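Local coordinates for 16S rRNA processing protein (Pseudomonas aeruginosa, PDB 2F1L) that probably serves as an accessory factor in late assembly of the 30S ribosomal subunit and is needed for efficient processing of 16S rRNA, at residues V38-D50 with L162-L174. Numbering follows the deposited sequence. Where two conformers were deposited one is given.
Sequences VYSFTDPLDNLLD and LPYTGQCVLSIDL. With GOL (glycerol), chain F.
Leu-45 N donates to Val-169 O at 2.9 Å (N-H...O 161°), and Asp-46 N follows with a more bent bond to Leu-170 O at 3.1 Å. The two bonds dock the loop after strand 35-40 of the N-terminal domain onto strand 169-173, within this chain an outermost strand of the PRC-barrel domain's sheet.

Asp-46 adds side-chain bonds to this pair. Its CB lies over Leu-170 O, and a chi1 of 69° sets CG between the backbone N and the carbonyl carbon, folding the carboxylate back across the same oxygen, with CG only 3.1 Å from it. At the tip the oxygens part. OD2 receives the hydroxyl of Ser-171 OG at 2.7 Å, which comes from well above the carboxylate plane, while OD1 accepts from O1 of a glycerol at 3.0 Å. That glycerol, probably from the crystallisation liquor, takes Ile-172 N on the same O1 and gives O2 to Asp-50 OD2, so in this crystal it bridges the two domains.

Pro-44, reached through a cis peptide bond, wedges its ring against the strand: CB meets Val-169 CG1, and CG meets Ile-172 CD1 at 3.8 Å. Leu-45 lies alongside Leu-170, their CD2 methyls in contact. In the conformer described, Asp-43 brings OD2 to Tyr-164 CE2, with OD1 over one ring face near the rim. Within the loop's own segment, Thr-42 OG1 donates to Pro-44 O and accepts from Leu-48 N, while Ser-40 OG donates to Leu-45 O, fixing the turn.

The chemistry is thus that of an interdomain joint: backbone bonds and small apolar patches join the two domains here, and Ser-171 OG, with the glycerol in this crystal, probably offsets the repulsion between the Asp-46 carboxylate and Leu-170 O.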
# COMPACT_ATOMS: atom_id res chain seq x y z
N VAL A 38 -14.60 -5.35 -10.05
CA VAL A 38 -14.64 -4.83 -8.70
C VAL A 38 -13.22 -4.49 -8.28
O VAL A 38 -12.30 -5.28 -8.46
CB VAL A 38 -15.24 -5.91 -7.75
CG1 VAL A 38 -14.94 -5.61 -6.32
CG2 VAL A 38 -16.75 -5.97 -7.94
N TYR A 39 -13.03 -3.28 -7.77
CA TYR A 39 -11.80 -2.98 -7.09
C TYR A 39 -12.00 -3.39 -5.62
O TYR A 39 -13.09 -3.20 -5.06
CB TYR A 39 -11.44 -1.49 -7.20
CG TYR A 39 -11.01 -0.97 -8.56
CD1 TYR A 39 -10.20 -1.71 -9.39
CD2 TYR A 39 -11.35 0.31 -8.97
CE1 TYR A 39 -9.76 -1.19 -10.61
CE2 TYR A 39 -10.92 0.83 -10.18
CZ TYR A 39 -10.13 0.07 -11.01
OH TYR A 39 -9.71 0.56 -12.23
N SER A 40 -10.97 -3.96 -5.00
CA SER A 40 -11.06 -4.34 -3.59
C SER A 40 -10.23 -3.44 -2.71
O SER A 40 -9.12 -3.12 -3.07
CB SER A 40 -10.57 -5.76 -3.39
OG SER A 40 -10.36 -6.02 -2.03
N PHE A 41 -10.74 -3.07 -1.55
CA PHE A 41 -10.02 -2.21 -0.60
C PHE A 41 -9.57 -2.96 0.67
O PHE A 41 -9.13 -2.34 1.69
CB PHE A 41 -10.92 -1.01 -0.22
CG PHE A 41 -11.45 -0.23 -1.41
CD1 PHE A 41 -10.65 -0.04 -2.54
CD2 PHE A 41 -12.71 0.34 -1.39
CE1 PHE A 41 -11.13 0.66 -3.64
CE2 PHE A 41 -13.21 1.04 -2.49
CZ PHE A 41 -12.41 1.21 -3.61
N THR A 42 -9.68 -4.27 0.61
CA THR A 42 -9.38 -5.13 1.74
C THR A 42 -7.89 -5.52 1.76
O THR A 42 -7.20 -5.41 0.76
CB THR A 42 -10.22 -6.43 1.70
OG1 THR A 42 -9.91 -7.20 0.51
CG2 THR A 42 -11.70 -6.08 1.68
N ASP A 43 -7.42 -5.93 2.93
CA ASP A 43 -6.10 -6.46 3.10
C ASP A 43 -6.28 -7.81 3.73
O ASP A 43 -6.87 -7.90 4.77
CB ASP A 43 -5.32 -5.57 4.05
CG ASP A 43 -3.90 -5.99 4.20
OD1 ASP A 43 -3.50 -6.98 3.52
OD2 ASP A 43 -3.19 -5.33 4.99
N PRO A 44 -5.85 -8.90 3.06
CA PRO A 44 -5.32 -9.15 1.74
C PRO A 44 -6.29 -8.70 0.68
O PRO A 44 -7.50 -8.61 0.96
CB PRO A 44 -5.27 -10.68 1.68
CG PRO A 44 -5.15 -11.11 3.07
CD PRO A 44 -5.96 -10.16 3.82
N LEU A 45 -5.81 -8.51 -0.55
CA LEU A 45 -6.71 -8.10 -1.61
C LEU A 45 -7.95 -9.00 -1.76
O LEU A 45 -9.04 -8.51 -2.09
CB LEU A 45 -5.98 -8.04 -2.95
CG LEU A 45 -6.63 -7.23 -4.08
CD1 LEU A 45 -6.77 -5.80 -3.69
CD2 LEU A 45 -5.76 -7.34 -5.32
N ASP A 46 -7.80 -10.30 -1.53
CA ASP A 46 -8.87 -11.23 -1.91
C ASP A 46 -9.89 -11.42 -0.81
O ASP A 46 -10.82 -12.16 -0.96
CB ASP A 46 -8.32 -12.58 -2.38
CG ASP A 46 -7.71 -13.37 -1.27
OD1 ASP A 46 -7.72 -12.88 -0.13
OD2 ASP A 46 -7.18 -14.48 -1.56
N ASN A 47 -9.70 -10.71 0.28
CA ASN A 47 -10.49 -10.84 1.44
C ASN A 47 -11.91 -10.36 1.23
O ASN A 47 -12.82 -10.84 1.85
CB ASN A 47 -9.83 -10.05 2.55
CG ASN A 47 -10.50 -10.24 3.87
OD1 ASN A 47 -10.66 -11.36 4.30
ND2 ASN A 47 -10.94 -9.15 4.50
N LEU A 48 -12.07 -9.42 0.32
CA LEU A 48 -13.40 -9.04 -0.14
C LEU A 48 -14.30 -10.24 -0.45
O LEU A 48 -15.49 -10.20 -0.20
CB LEU A 48 -13.26 -8.14 -1.37
CG LEU A 48 -14.55 -7.67 -2.03
CD1 LEU A 48 -15.36 -6.92 -1.04
CD2 LEU A 48 -14.28 -6.78 -3.16
N LEU A 49 -13.74 -11.31 -1.00
CA LEU A 49 -14.53 -12.50 -1.44
C LEU A 49 -15.07 -13.30 -0.26
O LEU A 49 -15.93 -14.16 -0.41
CB LEU A 49 -13.71 -13.41 -2.35
CG LEU A 49 -13.17 -12.76 -3.66
CD1 LEU A 49 -12.30 -13.71 -4.48
CD2 LEU A 49 -14.31 -12.21 -4.51
N ASP A 50 -14.58 -12.97 0.93
CA ASP A 50 -15.08 -13.56 2.16
C ASP A 50 -16.36 -12.93 2.72
O ASP A 50 -16.88 -13.38 3.73
CB ASP A 50 -13.99 -13.48 3.26
CG ASP A 50 -12.77 -14.35 2.94
OD1 ASP A 50 -12.90 -15.29 2.13
OD2 ASP A 50 -11.70 -14.09 3.49
N LEU A 162 8.34 -5.86 2.91
CA LEU A 162 7.12 -5.68 2.14
C LEU A 162 6.08 -5.05 3.04
O LEU A 162 6.00 -5.37 4.20
CB LEU A 162 6.62 -7.00 1.60
CG LEU A 162 7.27 -7.50 0.30
CD1 LEU A 162 8.75 -7.66 0.43
CD2 LEU A 162 6.62 -8.84 -0.07
N PRO A 163 5.29 -4.13 2.49
CA PRO A 163 4.20 -3.52 3.26
C PRO A 163 3.03 -4.47 3.39
O PRO A 163 2.66 -5.17 2.43
CB PRO A 163 3.83 -2.33 2.39
CG PRO A 163 4.09 -2.81 1.00
CD PRO A 163 5.34 -3.65 1.10
N TYR A 164 2.46 -4.55 4.59
CA TYR A 164 1.28 -5.40 4.81
C TYR A 164 0.07 -4.57 4.42
O TYR A 164 -0.55 -3.90 5.27
CB TYR A 164 1.18 -5.88 6.27
CG TYR A 164 0.01 -6.81 6.48
CD1 TYR A 164 0.08 -8.14 6.12
CD2 TYR A 164 -1.18 -6.34 6.99
CE1 TYR A 164 -1.01 -8.99 6.28
CE2 TYR A 164 -2.26 -7.16 7.14
CZ TYR A 164 -2.17 -8.50 6.79
OH TYR A 164 -3.29 -9.31 6.96
N THR A 165 -0.21 -4.55 3.13
CA THR A 165 -1.40 -3.90 2.57
C THR A 165 -1.88 -4.77 1.41
O THR A 165 -1.13 -5.60 0.89
CB THR A 165 -1.06 -2.56 1.94
OG1 THR A 165 -0.17 -2.76 0.82
CG2 THR A 165 -0.39 -1.66 2.94
N GLY A 166 -3.11 -4.54 0.98
CA GLY A 166 -3.71 -5.28 -0.13
C GLY A 166 -3.13 -4.98 -1.51
O GLY A 166 -3.27 -5.79 -2.42
N GLN A 167 -2.49 -3.82 -1.68
CA GLN A 167 -1.79 -3.58 -2.90
C GLN A 167 -0.67 -4.59 -3.05
O GLN A 167 -0.22 -4.89 -4.20
CB GLN A 167 -1.23 -2.15 -2.93
CG GLN A 167 -0.61 -1.77 -4.27
CD GLN A 167 -0.21 -0.31 -4.40
OE1 GLN A 167 0.39 0.06 -5.40
NE2 GLN A 167 -0.55 0.52 -3.42
N CYS A 168 -0.21 -5.09 -1.90
CA CYS A 168 0.90 -6.03 -1.83
C CYS A 168 0.49 -7.48 -1.52
O CYS A 168 0.86 -8.43 -2.25
CB CYS A 168 1.90 -5.58 -0.78
SG CYS A 168 3.31 -6.72 -0.69
N VAL A 169 -0.25 -7.66 -0.43
CA VAL A 169 -0.64 -9.01 0.01
C VAL A 169 -1.90 -9.39 -0.71
O VAL A 169 -2.95 -8.79 -0.47
CB VAL A 169 -0.87 -9.08 1.53
CG1 VAL A 169 -1.34 -10.51 1.94
CG2 VAL A 169 0.39 -8.73 2.26
N LEU A 170 -1.84 -10.38 -1.58
CA LEU A 170 -3.04 -10.75 -2.34
C LEU A 170 -3.89 -11.83 -1.65
O LEU A 170 -5.13 -11.79 -1.71
CB LEU A 170 -2.65 -11.24 -3.74
CG LEU A 170 -1.72 -10.31 -4.52
CD1 LEU A 170 -1.60 -10.75 -5.92
CD2 LEU A 170 -2.26 -8.89 -4.47
N SER A 171 -3.21 -12.81 -1.05
CA SER A 171 -3.89 -13.98 -0.51
C SER A 171 -3.00 -14.55 0.58
O SER A 171 -1.80 -14.61 0.42
CB SER A 171 -4.06 -15.07 -1.60
OG SER A 171 -4.74 -14.60 -2.75
N ILE A 172 -3.59 -15.00 1.67
CA ILE A 172 -2.84 -15.65 2.75
C ILE A 172 -3.51 -16.99 3.01
O ILE A 172 -4.69 -17.03 3.29
CB ILE A 172 -2.90 -14.83 4.05
CG1 ILE A 172 -2.24 -13.50 3.83
CG2 ILE A 172 -2.27 -15.58 5.19
CD1 ILE A 172 -2.26 -12.57 5.08
N ASP A 173 -2.77 -18.08 2.91
CA ASP A 173 -3.33 -19.37 3.29
C ASP A 173 -2.51 -19.93 4.45
O ASP A 173 -1.43 -20.50 4.27
CB ASP A 173 -3.37 -20.31 2.08
CG ASP A 173 -4.13 -21.57 2.37
OD1 ASP A 173 -3.86 -22.19 3.40
OD2 ASP A 173 -5.00 -21.97 1.56
N LEU A 174 -3.03 -19.78 5.65
CA LEU A 174 -2.29 -20.22 6.84
C LEU A 174 -2.12 -21.71 6.88
O LEU A 174 -1.06 -22.19 7.24
CB LEU A 174 -2.97 -19.78 8.14
CG LEU A 174 -3.10 -18.28 8.28
CD1 LEU A 174 -3.91 -17.97 9.53
CD2 LEU A 174 -1.70 -17.62 8.27
C1 GOL F . -7.50 -15.09 2.22
O1 GOL F . -6.28 -14.44 1.94
C2 GOL F . -8.06 -14.59 3.55
O2 GOL F . -9.27 -15.25 3.86
C3 GOL F . -8.35 -13.11 3.47
O3 GOL F . -8.05 -12.55 4.73